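Cupin 2 conserved barrel domain protein (Planctomyces limnophilus, PDB 4H7L) is of unknown function but belongs to the cupin family and binds a copper ion inside its small beta-barrel domain. Local coordinates at residues V49-I54 / E109-N114. Residues are numbered along the deposited sequence; the frame is centred on the assembly and turned at random.
Sequences VHYTQI and EATIIN
Thr52 faces Ile112 at the middle of two antiparallel strand segments of the cupin barrel, 49-54 and 110-114. The axes of these segments run at 166° and approach to 4.6 Å. His50, Thr52 and Ile54 form hydrogen-bonded pairs with Asn114, Ile112 and Ala110, each closed by two backbone bonds; that from Thr52 N to Ile112 O is almost straight (178°). On the face of Tyr51, Gln53, Thr111 and Ile113, the tyrosine has CG anti to its backbone N, which sets the ring beside Thr111 and Ile113. Its CE1 lies 3.4 Å from Thr111 CG2, while Ile113 CD1 meets the ring edge at CD1. Gln53 lies beside Thr111, with OE1 2.8 Å from Thr111 OG1; that hydroxyl is within hydrogen-bonding reach of two acceptors, Gln53 OE1 and the carboxylate atom Asp74 OD2. Val71 and Leu93 of the second subunit pack on Ile113 and Tyr51, placing this face at the dimer contact. On the other face, His50 and Asn114 point the same way, their ring and amide planes 79° apart. Their CB atoms are 4.0 Å apart. A water is hydrogen-bonded to Thr52 OG1 at 2.8 Å and accepts a weak bond from Asn114 ND2. The amide's stronger partner is Glu68 OE1, and Glu68 binds copper: Asn114 is therefore a second-shell residue, and its N-H donation probably helps orient that carboxylate.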
# COMPACT_ATOMS: atom_id res chain seq x y z
N VAL B 49 -6.24 -3.76 -0.28
CA VAL B 49 -5.78 -2.38 -0.38
C VAL B 49 -6.96 -1.43 -0.37
O VAL B 49 -7.78 -1.43 -1.28
CB VAL B 49 -4.92 -2.17 -1.64
CG1 VAL B 49 -4.52 -0.71 -1.76
CG2 VAL B 49 -3.69 -3.05 -1.58
N HIS B 50 -7.05 -0.62 0.68
CA HIS B 50 -8.12 0.34 0.85
C HIS B 50 -7.62 1.74 0.55
O HIS B 50 -6.50 2.10 0.89
CB HIS B 50 -8.64 0.33 2.29
CG HIS B 50 -9.07 -1.02 2.77
ND1 HIS B 50 -9.13 -2.13 1.96
CD2 HIS B 50 -9.48 -1.43 4.00
CE1 HIS B 50 -9.55 -3.17 2.67
NE2 HIS B 50 -9.77 -2.77 3.91
N TYR B 51 -8.46 2.54 -0.10
CA TYR B 51 -8.22 3.97 -0.24
C TYR B 51 -9.25 4.65 0.65
O TYR B 51 -10.44 4.68 0.34
CB TYR B 51 -8.36 4.39 -1.70
CG TYR B 51 -8.30 5.88 -1.94
CD1 TYR B 51 -7.14 6.59 -1.75
CD2 TYR B 51 -9.42 6.56 -2.39
CE1 TYR B 51 -7.08 7.95 -1.98
CE2 TYR B 51 -9.38 7.92 -2.63
CZ TYR B 51 -8.20 8.61 -2.42
OH TYR B 51 -8.15 9.96 -2.66
N THR B 52 -8.78 5.19 1.77
CA THR B 52 -9.67 5.55 2.87
C THR B 52 -9.63 7.03 3.22
O THR B 52 -8.57 7.61 3.40
CB THR B 52 -9.32 4.74 4.14
OG1 THR B 52 -9.48 3.34 3.88
CG2 THR B 52 -10.20 5.15 5.30
N GLN B 53 -10.82 7.62 3.32
CA GLN B 53 -10.96 9.01 3.72
C GLN B 53 -11.32 9.10 5.20
O GLN B 53 -12.38 8.65 5.62
CB GLN B 53 -12.06 9.68 2.89
CG GLN B 53 -11.81 9.68 1.39
CD GLN B 53 -10.68 10.60 1.00
OE1 GLN B 53 -10.01 11.17 1.86
NE2 GLN B 53 -10.46 10.75 -0.30
N ILE B 54 -10.42 9.68 5.99
CA ILE B 54 -10.69 9.93 7.40
C ILE B 54 -11.40 11.27 7.53
O ILE B 54 -10.80 12.32 7.32
CB ILE B 54 -9.40 9.99 8.24
CG1 ILE B 54 -8.41 8.90 7.82
CG2 ILE B 54 -9.74 9.87 9.73
CD1 ILE B 54 -8.93 7.49 7.99
N GLU B 109 -8.46 15.05 10.00
CA GLU B 109 -8.76 14.55 8.67
C GLU B 109 -7.51 14.07 7.94
O GLU B 109 -6.41 14.57 8.19
CB GLU B 109 -9.47 15.62 7.84
CG GLU B 109 -10.82 16.04 8.42
CD GLU B 109 -11.81 16.46 7.35
OE1 GLU B 109 -11.69 15.99 6.20
OE2 GLU B 109 -12.71 17.27 7.66
N ALA B 110 -7.69 13.11 7.05
CA ALA B 110 -6.57 12.53 6.32
C ALA B 110 -7.04 11.60 5.21
O ALA B 110 -8.18 11.12 5.22
CB ALA B 110 -5.66 11.77 7.27
N THR B 111 -6.17 11.35 4.24
CA THR B 111 -6.41 10.37 3.19
C THR B 111 -5.27 9.35 3.21
O THR B 111 -4.10 9.73 3.19
CB THR B 111 -6.47 11.02 1.80
OG1 THR B 111 -7.41 12.09 1.81
CG2 THR B 111 -6.86 9.99 0.75
N ILE B 112 -5.61 8.07 3.26
CA ILE B 112 -4.58 7.05 3.37
C ILE B 112 -4.81 5.87 2.43
O ILE B 112 -5.93 5.64 1.97
CB ILE B 112 -4.48 6.51 4.80
CG1 ILE B 112 -5.76 5.76 5.19
CG2 ILE B 112 -4.22 7.64 5.78
CD1 ILE B 112 -5.52 4.65 6.18
N ILE B 113 -3.73 5.15 2.15
CA ILE B 113 -3.82 3.82 1.58
C ILE B 113 -3.62 2.85 2.73
O ILE B 113 -2.56 2.80 3.33
CB ILE B 113 -2.70 3.55 0.56
CG1 ILE B 113 -2.75 4.54 -0.60
CG2 ILE B 113 -2.79 2.12 0.05
CD1 ILE B 113 -3.93 4.36 -1.51
N ASN B 114 -4.65 2.06 3.04
CA ASN B 114 -4.52 1.07 4.09
C ASN B 114 -4.27 -0.31 3.48
O ASN B 114 -5.13 -0.86 2.79
CB ASN B 114 -5.76 1.05 4.98
CG ASN B 114 -5.64 0.07 6.12
OD1 ASN B 114 -4.56 -0.46 6.38
ND2 ASN B 114 -6.75 -0.17 6.81
O HOH W 1 -9.54 1.32 5.83